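Local coordinates for nuclear inclusion protein A (Tobacco vein mottling virus, PDB 3MMG) that probably cleaves polyprotein peptide bonds as a 3C-type cysteine protease of peptidase family C4, built on the chymotrypsin-like fold of the PA clan, at residues Gln71-Pro76 with Val84-Lys89; Pro39-Asn44 with Pro92-Lys97; His46-Asn51 with Lys199-Asn204; Cys17-Glu22 with Leu55-Met60. The protein carries 3 engineered substitutions. All coordinates share one frame; numbering follows the deposited sequence. Where two conformers were deposited one is given.

Contact 1. Residues Gln71-Pro76 with Val84-Lys89; sequences QLQMKP and VIKMAK
The flat groups here are peptide carbonyls and, beyond the two segments, the indole of Trp197, which receives cation-pi contacts from both Lys75 and Lys86. The carbonyl of Val84 takes Lys75 N in its own plane at 2.8 Å from Val84 O, while Met74 CA approaches the same oxygen at 3.2 Å. Gln73 O likewise accepts Lys86 N in plane, over 2.9 Å and almost perfectly straight (178°). The return bond differs: Val84 N stands above the plane of the Lys75 carbonyl, 41° out of it. These bonds join strands 74-76 and 83-86 into an antiparallel hairpin at the edge of the N-terminal sheet, with Lys75 and Val84 as a hydrogen-bonded pair and Met74 and Ile85 as a non-hydrogen-bonded one. Just past the paired strands a water bridges the two segments, accepting from Gln73 N and donating to Lys86 O at 2.7 Å. On the Met74 and Ile85 face, Ile85 CG2, anti to its backbone N, meets Leu72 CD1 at 3.7 Å; these branched hydrocarbons suit a buried face. Met74 runs alongside Ile85, its flexible thioether reaching on to Phe48. On the other face the amide oxygen of Gln73 lies 3.7 Å from Lys86 CD, OE1 flanking the aliphatic chain. Lys75 is largely buried, but its NZ is gripped by the carbonyl oxygens of Tyr190, Ala193 and Asp195, which would offset the cost of burying a charge.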
# COMPACT_ATOMS: atom_id res chain seq x y z
N GLN A 71 13.58 -15.03 -0.16
CA GLN A 71 14.96 -14.65 0.10
C GLN A 71 15.11 -13.22 0.59
O GLN A 71 16.20 -12.81 0.99
CB GLN A 71 15.81 -14.83 -1.17
CG GLN A 71 15.45 -13.85 -2.29
CD GLN A 71 16.26 -14.10 -3.53
OE1 GLN A 71 17.41 -13.69 -3.62
NE2 GLN A 71 15.67 -14.78 -4.49
N LEU A 72 14.02 -12.46 0.54
CA LEU A 72 14.10 -11.03 0.83
C LEU A 72 13.92 -10.73 2.31
O LEU A 72 13.14 -11.39 2.96
CB LEU A 72 13.05 -10.27 0.04
CG LEU A 72 13.03 -10.45 -1.50
CD1 LEU A 72 11.71 -9.93 -2.08
CD2 LEU A 72 14.21 -9.74 -2.14
N GLN A 73 14.67 -9.76 2.81
CA GLN A 73 14.48 -9.23 4.17
C GLN A 73 13.18 -8.45 4.20
O GLN A 73 12.92 -7.63 3.31
CB GLN A 73 15.62 -8.30 4.58
CG GLN A 73 16.96 -9.00 4.74
CD GLN A 73 17.93 -8.19 5.54
OE1 GLN A 73 18.39 -7.14 5.10
NE2 GLN A 73 18.27 -8.68 6.73
N MET A 74 12.38 -8.70 5.23
CA MET A 74 11.10 -7.99 5.36
C MET A 74 10.89 -7.51 6.79
O MET A 74 11.51 -8.03 7.73
CB MET A 74 9.96 -8.90 4.92
CG MET A 74 9.99 -9.24 3.41
SD MET A 74 8.57 -10.19 2.89
CE MET A 74 9.16 -10.66 1.25
N LYS A 75 10.06 -6.48 6.95
CA LYS A 75 9.73 -5.92 8.26
C LYS A 75 8.22 -5.67 8.28
O LYS A 75 7.75 -4.70 7.65
CB LYS A 75 10.49 -4.62 8.50
CG LYS A 75 10.43 -4.10 9.93
CD LYS A 75 11.17 -2.77 10.07
CE LYS A 75 12.69 -2.95 10.08
NZ LYS A 75 13.39 -1.63 10.37
N PRO A 76 7.45 -6.55 8.93
CA PRO A 76 6.01 -6.29 9.02
C PRO A 76 5.70 -5.14 9.98
O PRO A 76 6.42 -4.93 10.96
CB PRO A 76 5.44 -7.61 9.57
CG PRO A 76 6.57 -8.16 10.43
CD PRO A 76 7.82 -7.83 9.60
N VAL A 84 7.16 -4.02 4.86
CA VAL A 84 8.24 -3.33 4.18
C VAL A 84 9.21 -4.41 3.70
O VAL A 84 9.55 -5.32 4.45
CB VAL A 84 8.98 -2.29 5.08
CG1 VAL A 84 9.97 -1.52 4.26
CG2 VAL A 84 7.97 -1.29 5.73
N ILE A 85 9.61 -4.32 2.44
CA ILE A 85 10.50 -5.32 1.83
C ILE A 85 11.78 -4.60 1.45
O ILE A 85 11.73 -3.55 0.81
CB ILE A 85 9.87 -5.93 0.54
CG1 ILE A 85 8.43 -6.43 0.79
CG2 ILE A 85 10.73 -7.04 -0.02
CD1 ILE A 85 7.61 -6.44 -0.45
N LYS A 86 12.93 -5.15 1.84
CA LYS A 86 14.19 -4.52 1.49
C LYS A 86 14.73 -5.13 0.19
O LYS A 86 14.81 -6.34 0.06
CB LYS A 86 15.23 -4.68 2.60
CG LYS A 86 16.44 -3.75 2.42
CD LYS A 86 17.48 -3.93 3.51
CE LYS A 86 18.64 -2.95 3.31
NZ LYS A 86 19.35 -2.65 4.61
N MET A 87 15.10 -4.28 -0.75
CA MET A 87 15.61 -4.78 -2.02
C MET A 87 17.13 -4.98 -1.96
O MET A 87 17.84 -4.33 -1.17
CB MET A 87 15.26 -3.79 -3.13
CG MET A 87 13.74 -3.65 -3.38
SD MET A 87 13.07 -5.15 -4.12
CE MET A 87 12.17 -5.85 -2.75
N ALA A 88 17.62 -5.87 -2.83
CA ALA A 88 19.06 -6.06 -3.03
C ALA A 88 19.81 -4.79 -3.50
O ALA A 88 19.23 -3.87 -4.09
CB ALA A 88 19.25 -7.19 -4.04
N LYS A 89 21.13 -4.77 -3.31
CA LYS A 89 21.92 -3.60 -3.69
C LYS A 89 21.84 -3.26 -5.20
O LYS A 89 21.94 -2.09 -5.58
CB LYS A 89 23.37 -3.74 -3.19
CG LYS A 89 24.16 -2.44 -3.24
CD LYS A 89 25.52 -2.59 -2.55
CE LYS A 89 26.29 -1.27 -2.66
NZ LYS A 89 27.61 -1.33 -1.98
O HOH W 1 16.51 -8.22 1.05

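Contact 2. Residues Pro39-Asn44 with Pro92-Lys97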
# COMPACT_ATOMS: atom_id res chain seq x y z
N PRO A 39 15.65 1.97 -0.80
CA PRO A 39 15.77 0.58 -1.22
C PRO A 39 14.58 -0.28 -0.79
O PRO A 39 14.63 -1.53 -0.90
CB PRO A 39 17.02 0.13 -0.46
CG PRO A 39 16.90 0.86 0.84
CD PRO A 39 16.39 2.22 0.46
N TYR A 40 13.51 0.36 -0.32
CA TYR A 40 12.37 -0.34 0.26
C TYR A 40 11.15 -0.28 -0.63
O TYR A 40 10.91 0.72 -1.33
CB TYR A 40 12.00 0.27 1.63
CG TYR A 40 13.18 0.41 2.55
CD1 TYR A 40 13.66 1.66 2.90
CD2 TYR A 40 13.81 -0.73 3.07
CE1 TYR A 40 14.79 1.80 3.75
CE2 TYR A 40 14.92 -0.61 3.91
CZ TYR A 40 15.40 0.64 4.25
OH TYR A 40 16.50 0.76 5.08
N ILE A 41 10.38 -1.36 -0.59
CA ILE A 41 9.04 -1.43 -1.18
C ILE A 41 8.04 -1.63 -0.06
O ILE A 41 8.18 -2.56 0.73
CB ILE A 41 8.90 -2.63 -2.16
CG1 ILE A 41 10.02 -2.60 -3.23
CG2 ILE A 41 7.51 -2.66 -2.83
CD1 ILE A 41 10.00 -1.39 -4.09
N ILE A 42 7.04 -0.75 -0.00
CA ILE A 42 6.01 -0.80 1.03
C ILE A 42 4.80 -1.43 0.35
O ILE A 42 4.39 -0.98 -0.75
CB ILE A 42 5.65 0.61 1.51
CG1 ILE A 42 6.84 1.30 2.23
CG2 ILE A 42 4.38 0.60 2.36
CD1 ILE A 42 6.83 2.82 2.11
N ALA A 43 4.25 -2.48 0.95
CA ALA A 43 3.15 -3.19 0.31
C ALA A 43 2.18 -3.70 1.37
O ALA A 43 2.43 -3.58 2.56
CB ALA A 43 3.70 -4.36 -0.52
N ASN A 44 1.07 -4.28 0.92
CA ASN A 44 0.19 -5.02 1.84
C ASN A 44 0.86 -6.32 2.29
O ASN A 44 1.50 -6.98 1.48
CB ASN A 44 -1.12 -5.40 1.17
CG ASN A 44 -1.92 -4.20 0.70
OD1 ASN A 44 -1.80 -3.78 -0.44
ND2 ASN A 44 -2.71 -3.60 1.61
N PRO A 92 17.91 -0.46 -8.22
CA PRO A 92 18.15 0.97 -8.12
C PRO A 92 17.11 1.63 -7.19
O PRO A 92 15.91 1.45 -7.40
CB PRO A 92 17.98 1.46 -9.57
CG PRO A 92 17.09 0.48 -10.21
CD PRO A 92 17.39 -0.85 -9.55
N PRO A 93 17.56 2.33 -6.15
CA PRO A 93 16.59 2.85 -5.18
C PRO A 93 15.73 4.02 -5.63
O PRO A 93 16.08 4.74 -6.58
CB PRO A 93 17.46 3.31 -4.01
CG PRO A 93 18.77 3.58 -4.61
CD PRO A 93 18.95 2.61 -5.74
N PHE A 94 14.61 4.20 -4.93
CA PHE A 94 13.71 5.35 -5.07
C PHE A 94 14.25 6.52 -4.22
O PHE A 94 15.10 6.30 -3.35
CB PHE A 94 12.35 4.95 -4.52
CG PHE A 94 11.61 3.96 -5.36
CD1 PHE A 94 11.84 2.58 -5.20
CD2 PHE A 94 10.68 4.39 -6.31
CE1 PHE A 94 11.12 1.64 -5.97
CE2 PHE A 94 9.97 3.46 -7.11
CZ PHE A 94 10.19 2.10 -6.94
N PRO A 95 13.74 7.74 -4.45
CA PRO A 95 14.01 8.85 -3.53
C PRO A 95 13.39 8.59 -2.16
O PRO A 95 12.71 7.57 -1.97
CB PRO A 95 13.35 10.05 -4.22
CG PRO A 95 12.38 9.49 -5.14
CD PRO A 95 12.89 8.17 -5.58
N GLN A 96 13.64 9.49 -1.21
CA GLN A 96 13.25 9.29 0.19
C GLN A 96 12.59 10.56 0.73
O GLN A 96 12.87 11.01 1.86
CB GLN A 96 14.46 8.87 1.04
CG GLN A 96 15.08 7.51 0.66
CD GLN A 96 16.11 7.03 1.66
OE1 GLN A 96 15.95 7.18 2.88
NE2 GLN A 96 17.17 6.41 1.15
N LYS A 97 11.71 11.13 -0.09
CA LYS A 97 11.08 12.41 0.24
C LYS A 97 9.60 12.35 0.61
O LYS A 97 9.09 13.30 1.20
CB LYS A 97 11.29 13.43 -0.87
CG LYS A 97 12.78 13.75 -1.09
CD LYS A 97 12.99 14.78 -2.21
CE LYS A 97 14.47 14.83 -2.63
NZ LYS A 97 14.86 13.63 -3.48
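Pro92 opens the second segment, its carbonyl oxygen bonded to His61 NE2. Pro93 then meets Pro39 where the CA atoms of the two segments come nearest, Pro93 CA to Pro39 CA 4.6 Å, with Pro93 CB 3.9 Å from Pro39 N. A proline, with no N-H to offer, fits the turn between strands 28-37 and 40-43, and Pro39 CG also rests 3.6 Å above the centre of the Tyr40 ring. Phe94, buried like its partner Ile41, has CG beside its own backbone N (chi1 -70°) and sends CE1 to within 3.7 Å of Ile41 CD1, the two side chains crossing obliquely; Ile41 is bent so that its terminal methyl reaches the ring, and a flat ring against a flexible aliphatic end suits a buried apolar meeting. This is the connection between the two barrels of a chymotrypsin-like fold: 92-97 belongs to the long link from strand 83-86 to strand 109-116, and residues 93-96 run 81° to the direction of 39-41. A backbone hydrogen bond between Phe94 and Gly38 ties that link down, while His61 meets the Phe94 ring edge-to-face. Gln96 turns its amide back, NE2 4.3 Å from Pro39 CD, and packs on Phe37.

Contact 3. Residues His46-Asn51 with Lys199-Asn204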
# COMPACT_ATOMS: atom_id res chain seq x y z
N HIS A 46 -0.80 -8.94 2.68
CA HIS A 46 -1.53 -9.95 1.92
C HIS A 46 -1.00 -10.23 0.51
O HIS A 46 -1.44 -11.18 -0.14
CB HIS A 46 -3.03 -9.70 1.94
CG HIS A 46 -3.52 -8.69 0.94
ND1 HIS A 46 -3.82 -7.39 1.29
CD2 HIS A 46 -3.88 -8.82 -0.37
CE1 HIS A 46 -4.30 -6.75 0.24
NE2 HIS A 46 -4.36 -7.60 -0.78
N LEU A 47 -0.04 -9.42 0.07
CA LEU A 47 0.73 -9.75 -1.13
C LEU A 47 1.40 -11.13 -0.99
O LEU A 47 1.59 -11.82 -1.98
CB LEU A 47 1.81 -8.69 -1.38
CG LEU A 47 2.84 -8.94 -2.49
CD1 LEU A 47 2.14 -8.95 -3.86
CD2 LEU A 47 3.87 -7.85 -2.40
N PHE A 48 1.72 -11.53 0.24
CA PHE A 48 2.42 -12.79 0.47
C PHE A 48 1.55 -13.86 1.13
O PHE A 48 2.07 -14.76 1.81
CB PHE A 48 3.69 -12.54 1.26
CG PHE A 48 4.61 -11.57 0.59
CD1 PHE A 48 4.80 -10.30 1.12
CD2 PHE A 48 5.26 -11.91 -0.59
CE1 PHE A 48 5.64 -9.38 0.48
CE2 PHE A 48 6.10 -11.01 -1.24
CZ PHE A 48 6.29 -9.75 -0.71
N ARG A 49 0.25 -13.77 0.92
CA ARG A 49 -0.70 -14.80 1.35
C ARG A 49 -0.24 -16.19 0.94
O ARG A 49 -0.32 -17.14 1.73
CB ARG A 49 -2.04 -14.57 0.70
CG ARG A 49 -2.87 -13.54 1.37
CD ARG A 49 -4.23 -13.50 0.72
NE ARG A 49 -4.22 -13.13 -0.69
CZ ARG A 49 -5.32 -12.78 -1.36
NH1 ARG A 49 -6.48 -12.77 -0.73
NH2 ARG A 49 -5.27 -12.46 -2.64
N ARG A 50 0.22 -16.31 -0.31
CA ARG A 50 0.74 -17.55 -0.84
C ARG A 50 2.26 -17.53 -0.75
O ARG A 50 2.91 -16.58 -1.21
CB ARG A 50 0.30 -17.76 -2.29
CG ARG A 50 -1.19 -17.67 -2.51
CD ARG A 50 -1.59 -18.40 -3.78
NE ARG A 50 -3.04 -18.53 -3.89
CZ ARG A 50 -3.67 -19.57 -4.45
NH1 ARG A 50 -2.99 -20.59 -4.95
NH2 ARG A 50 -5.00 -19.58 -4.49
N ASN A 51 2.81 -18.59 -0.18
CA ASN A 51 4.26 -18.73 -0.05
C ASN A 51 4.98 -19.00 -1.39
O ASN A 51 4.41 -19.60 -2.31
CB ASN A 51 4.59 -19.85 0.95
CG ASN A 51 6.05 -19.82 1.38
OD1 ASN A 51 6.58 -18.76 1.75
ND2 ASN A 51 6.71 -20.98 1.33
N LYS A 199 14.42 -12.70 7.27
CA LYS A 199 14.11 -13.41 6.02
C LYS A 199 13.07 -14.51 6.20
O LYS A 199 12.60 -15.09 5.23
CB LYS A 199 15.38 -14.00 5.39
CG LYS A 199 16.18 -13.01 4.57
CD LYS A 199 17.40 -13.67 3.96
CE LYS A 199 18.26 -12.64 3.23
NZ LYS A 199 18.93 -11.69 4.17
N ASN A 200 12.70 -14.79 7.45
CA ASN A 200 11.85 -15.94 7.72
C ASN A 200 10.40 -15.61 8.11
O ASN A 200 9.70 -16.45 8.68
CB ASN A 200 12.54 -16.86 8.73
CG ASN A 200 13.83 -17.43 8.18
OD1 ASN A 200 13.81 -18.34 7.34
ND2 ASN A 200 14.97 -16.88 8.62
N TRP A 201 9.98 -14.38 7.78
CA TRP A 201 8.60 -13.93 7.95
C TRP A 201 7.62 -14.64 7.02
O TRP A 201 7.86 -14.79 5.82
CB TRP A 201 8.48 -12.41 7.73
CG TRP A 201 7.08 -11.91 7.92
CD1 TRP A 201 6.49 -11.57 9.10
CD2 TRP A 201 6.07 -11.74 6.91
NE1 TRP A 201 5.19 -11.19 8.90
CE2 TRP A 201 4.90 -11.28 7.56
CE3 TRP A 201 6.04 -11.93 5.52
CZ2 TRP A 201 3.71 -10.99 6.87
CZ3 TRP A 201 4.85 -11.65 4.83
CH2 TRP A 201 3.71 -11.19 5.50
N LYS A 202 6.49 -15.05 7.58
CA LYS A 202 5.45 -15.69 6.81
C LYS A 202 4.11 -15.05 7.19
O LYS A 202 3.91 -14.68 8.36
CB LYS A 202 5.47 -17.19 7.12
CG LYS A 202 4.38 -18.01 6.48
CD LYS A 202 4.62 -19.49 6.74
CE LYS A 202 3.38 -20.31 6.43
NZ LYS A 202 3.68 -21.77 6.49
N PHE A 203 3.24 -14.89 6.20
CA PHE A 203 1.93 -14.26 6.40
C PHE A 203 1.04 -15.05 7.34
O PHE A 203 0.95 -16.27 7.25
CB PHE A 203 1.21 -14.04 5.07
CG PHE A 203 -0.16 -13.40 5.21
CD1 PHE A 203 -0.28 -12.05 5.52
CD2 PHE A 203 -1.31 -14.16 5.04
CE1 PHE A 203 -1.54 -11.46 5.66
CE2 PHE A 203 -2.58 -13.59 5.17
CZ PHE A 203 -2.69 -12.23 5.48
N ASN A 204 0.36 -14.33 8.24
CA ASN A 204 -0.60 -14.94 9.15
C ASN A 204 -1.70 -13.92 9.43
O ASN A 204 -1.47 -12.95 10.13
CB ASN A 204 0.10 -15.34 10.45
CG ASN A 204 -0.84 -16.01 11.45
OD1 ASN A 204 -2.01 -16.26 11.17
ND2 ASN A 204 -0.31 -16.32 12.63
O HOH W 2 3.86 -15.70 3.52
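Apolar and aromatic packing carries most of this contact. Phe203, with CG anti to its backbone N (chi1 179°), points its ring into the bend formed by 46-49: CE1 comes within 4.0 Å of His46 N, and CD2 lies 3.8 Å from Arg49 CA. The aliphatic part of Arg49 runs alongside the same ring, CG at 3.8 Å from Phe203 CE2, while the guanidinium plane stands at 88° to it. Trp201 uses its benzo edge, CZ3 touching Phe48 CB at 3.9 Å, and the two side chains cross at about a right angle. The broad Phe203 side chain suits its place because it can touch His46, Phe48 and Arg49 at once. Polar contact across the segments is made through a water, which donates to Phe48 O at 2.6 Å and accepts from Phe203 N at 2.9 Å. The polar ends have partners outside the two loops: Arg49 forms salt bridges with Glu30 and Glu217, and NH2 a weak hydrogen bond to the backbone of the bound peptide. His46 ND1 bonds Asp81 and NE2 a polar side chain of that peptide, while Ala151 touches His46, consistent with the His-Asp-Cys triad of 3C-type proteases with alanine in the cysteine position. The acidic partner probably favours a protonated ND1 and polarises the imidazole, and Phe203 packs on an aromatic peptide side chain, consistent with shaping part of the substrate-binding site.

Contact 4. Residues Cys17-Glu22 with Leu55-Met60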
# COMPACT_ATOMS: atom_id res chain seq x y z
N CYS A 17 6.57 7.20 -7.40
CA CYS A 17 7.04 6.16 -6.49
C CYS A 17 6.13 4.95 -6.42
O CYS A 17 6.43 3.98 -5.73
CB CYS A 17 7.21 6.75 -5.09
SG CYS A 17 8.53 8.01 -5.08
N VAL A 18 5.01 4.98 -7.13
CA VAL A 18 4.12 3.84 -7.12
C VAL A 18 4.67 2.77 -8.04
O VAL A 18 5.16 3.08 -9.14
CB VAL A 18 2.68 4.26 -7.53
CG1 VAL A 18 1.80 3.02 -7.75
CG2 VAL A 18 2.10 5.15 -6.45
N CYS A 19 4.59 1.52 -7.58
CA CYS A 19 5.09 0.34 -8.31
C CYS A 19 3.95 -0.62 -8.63
O CYS A 19 2.91 -0.63 -7.94
CB CYS A 19 6.07 -0.46 -7.45
SG CYS A 19 7.45 0.42 -6.73
N LEU A 20 4.15 -1.47 -9.63
CA LEU A 20 3.28 -2.63 -9.81
C LEU A 20 3.97 -3.84 -9.22
O LEU A 20 5.15 -4.07 -9.46
CB LEU A 20 2.95 -2.91 -11.28
CG LEU A 20 2.28 -1.85 -12.14
CD1 LEU A 20 2.15 -2.36 -13.58
CD2 LEU A 20 0.93 -1.52 -11.61
N LEU A 21 3.24 -4.61 -8.41
CA LEU A 21 3.78 -5.81 -7.79
C LEU A 21 3.04 -7.05 -8.31
O LEU A 21 1.81 -7.10 -8.28
CB LEU A 21 3.67 -5.70 -6.26
CG LEU A 21 4.30 -4.45 -5.62
CD1 LEU A 21 4.02 -4.46 -4.11
CD2 LEU A 21 5.77 -4.39 -5.89
N GLU A 22 3.80 -8.01 -8.83
CA GLU A 22 3.19 -9.25 -9.31
C GLU A 22 3.88 -10.38 -8.58
O GLU A 22 5.11 -10.52 -8.65
CB GLU A 22 3.35 -9.42 -10.84
CG GLU A 22 2.77 -10.76 -11.33
CD GLU A 22 2.91 -11.01 -12.83
OE1 GLU A 22 3.62 -10.25 -13.54
OE2 GLU A 22 2.30 -12.01 -13.30
N LEU A 55 8.45 -12.71 -7.45
CA LEU A 55 7.98 -11.34 -7.34
C LEU A 55 8.62 -10.49 -8.43
O LEU A 55 9.84 -10.51 -8.60
CB LEU A 55 8.37 -10.78 -5.97
CG LEU A 55 7.98 -9.33 -5.68
CD1 LEU A 55 6.46 -9.15 -5.62
CD2 LEU A 55 8.63 -8.92 -4.35
N THR A 56 7.79 -9.77 -9.18
CA THR A 56 8.29 -8.84 -10.20
C THR A 56 7.78 -7.46 -9.81
O THR A 56 6.61 -7.32 -9.42
CB THR A 56 7.81 -9.22 -11.61
OG1 THR A 56 8.37 -10.49 -11.97
CG2 THR A 56 8.27 -8.18 -12.65
N ILE A 57 8.67 -6.47 -9.85
CA ILE A 57 8.35 -5.12 -9.42
C ILE A 57 8.55 -4.18 -10.61
O ILE A 57 9.69 -4.03 -11.08
CB ILE A 57 9.27 -4.70 -8.26
CG1 ILE A 57 9.14 -5.72 -7.12
CG2 ILE A 57 8.95 -3.25 -7.82
CD1 ILE A 57 10.46 -6.27 -6.60
N LYS A 58 7.47 -3.57 -11.08
CA LYS A 58 7.56 -2.62 -12.18
C LYS A 58 7.53 -1.20 -11.65
O LYS A 58 6.64 -0.85 -10.89
CB LYS A 58 6.48 -2.82 -13.23
CG LYS A 58 6.73 -1.96 -14.48
CD LYS A 58 5.83 -2.36 -15.64
CE LYS A 58 6.23 -1.61 -16.92
NZ LYS A 58 7.62 -1.94 -17.44
N THR A 59 8.53 -0.41 -12.05
CA THR A 59 8.67 0.96 -11.57
C THR A 59 8.88 1.95 -12.73
O THR A 59 9.16 1.54 -13.85
CB THR A 59 9.88 1.10 -10.60
OG1 THR A 59 11.10 1.22 -11.36
CG2 THR A 59 9.97 -0.08 -9.67
N MET A 60 8.83 3.24 -12.44
CA MET A 60 9.07 4.23 -13.50
C MET A 60 10.49 4.19 -14.04
O MET A 60 10.75 4.72 -15.15
CB MET A 60 8.73 5.66 -13.01
CG MET A 60 9.66 6.24 -11.99
SD MET A 60 9.47 8.03 -11.82
CE MET A 60 8.72 8.47 -13.35
O HOH W 3 7.65 4.00 -9.99
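Leu21 and Ile57 lie side by side and point the same way, both into the interior of the barrel, with Leu21 CD2 3.8 Å from Ile57 CG1. They form a non-hydrogen-bonded antiparallel pair, whose close packing suits a branched leucine tip against the beta-branched body of isoleucine. Ile57 CG2, anti to its backbone N, touches Leu21 CD2 as well and reaches Cys19 CB at 4.0 Å. Cys19, with SG beside its own backbone N, in turn lays the sulphur 3.9 Å from Thr59 CG2. Thr59 holds OG1 in the crowded position between N and carbonyl carbon (chi1 81°), where it bonds His61 N and Gly62 O; that leaves the methyl for the apolar side. On the other face Leu20 and Lys58 meet at their beta carbons, Leu20 CB to Lys58 CB 4.0 Å, and Glu22 shares this more polar face with Thr56. The lysine stretches away to a salt bridge with Glu63, and Glu22 OE2 is bonded to Ser29. Two hydrogen-bonded pairs hold the backbones together: Leu20 N to Lys58 O is 2.9 Å and Thr56 N to Glu22 O 2.8 Å, each with its return bond and all four in the carbonyl planes. Where the pairing gives out, a water donates to Val18 O and accepts from Met60 N. Strand 18-25 is also bonded to strand 28-37 along its other edge and strand 54-59 to strand 62-68, while Ile41 and Ala43 of strand 40-43 pack on the Leu21 side and Phe116 of the second barrel covers Leu20 and Lys58.

Overall arrangement
Contacts 1, 2 and 4 all reach the N-terminal sheet. Contact 4 pairs its strands 18-25 and 54-59, and contact 1 its last two, 83-86 and 74-76, with strand 40-43 of contact 2 bonded to 83-86. Centres of contacts 1 and 2, and of 2 and 4, are about 10 Å apart, and Phe94 carries contact 2 onto Cys19 and Thr59. The centre of contact 3 lies about 18 Å from that of contact 4 and about 12 Å from that of contact 1, whose Met74 and Ile85 meet Phe48. Along the chain contact 4 is complete before contact 1 begins, whereas contact 3 returns the chain from beyond the second barrel, bringing late residues to the probable active-site histidine.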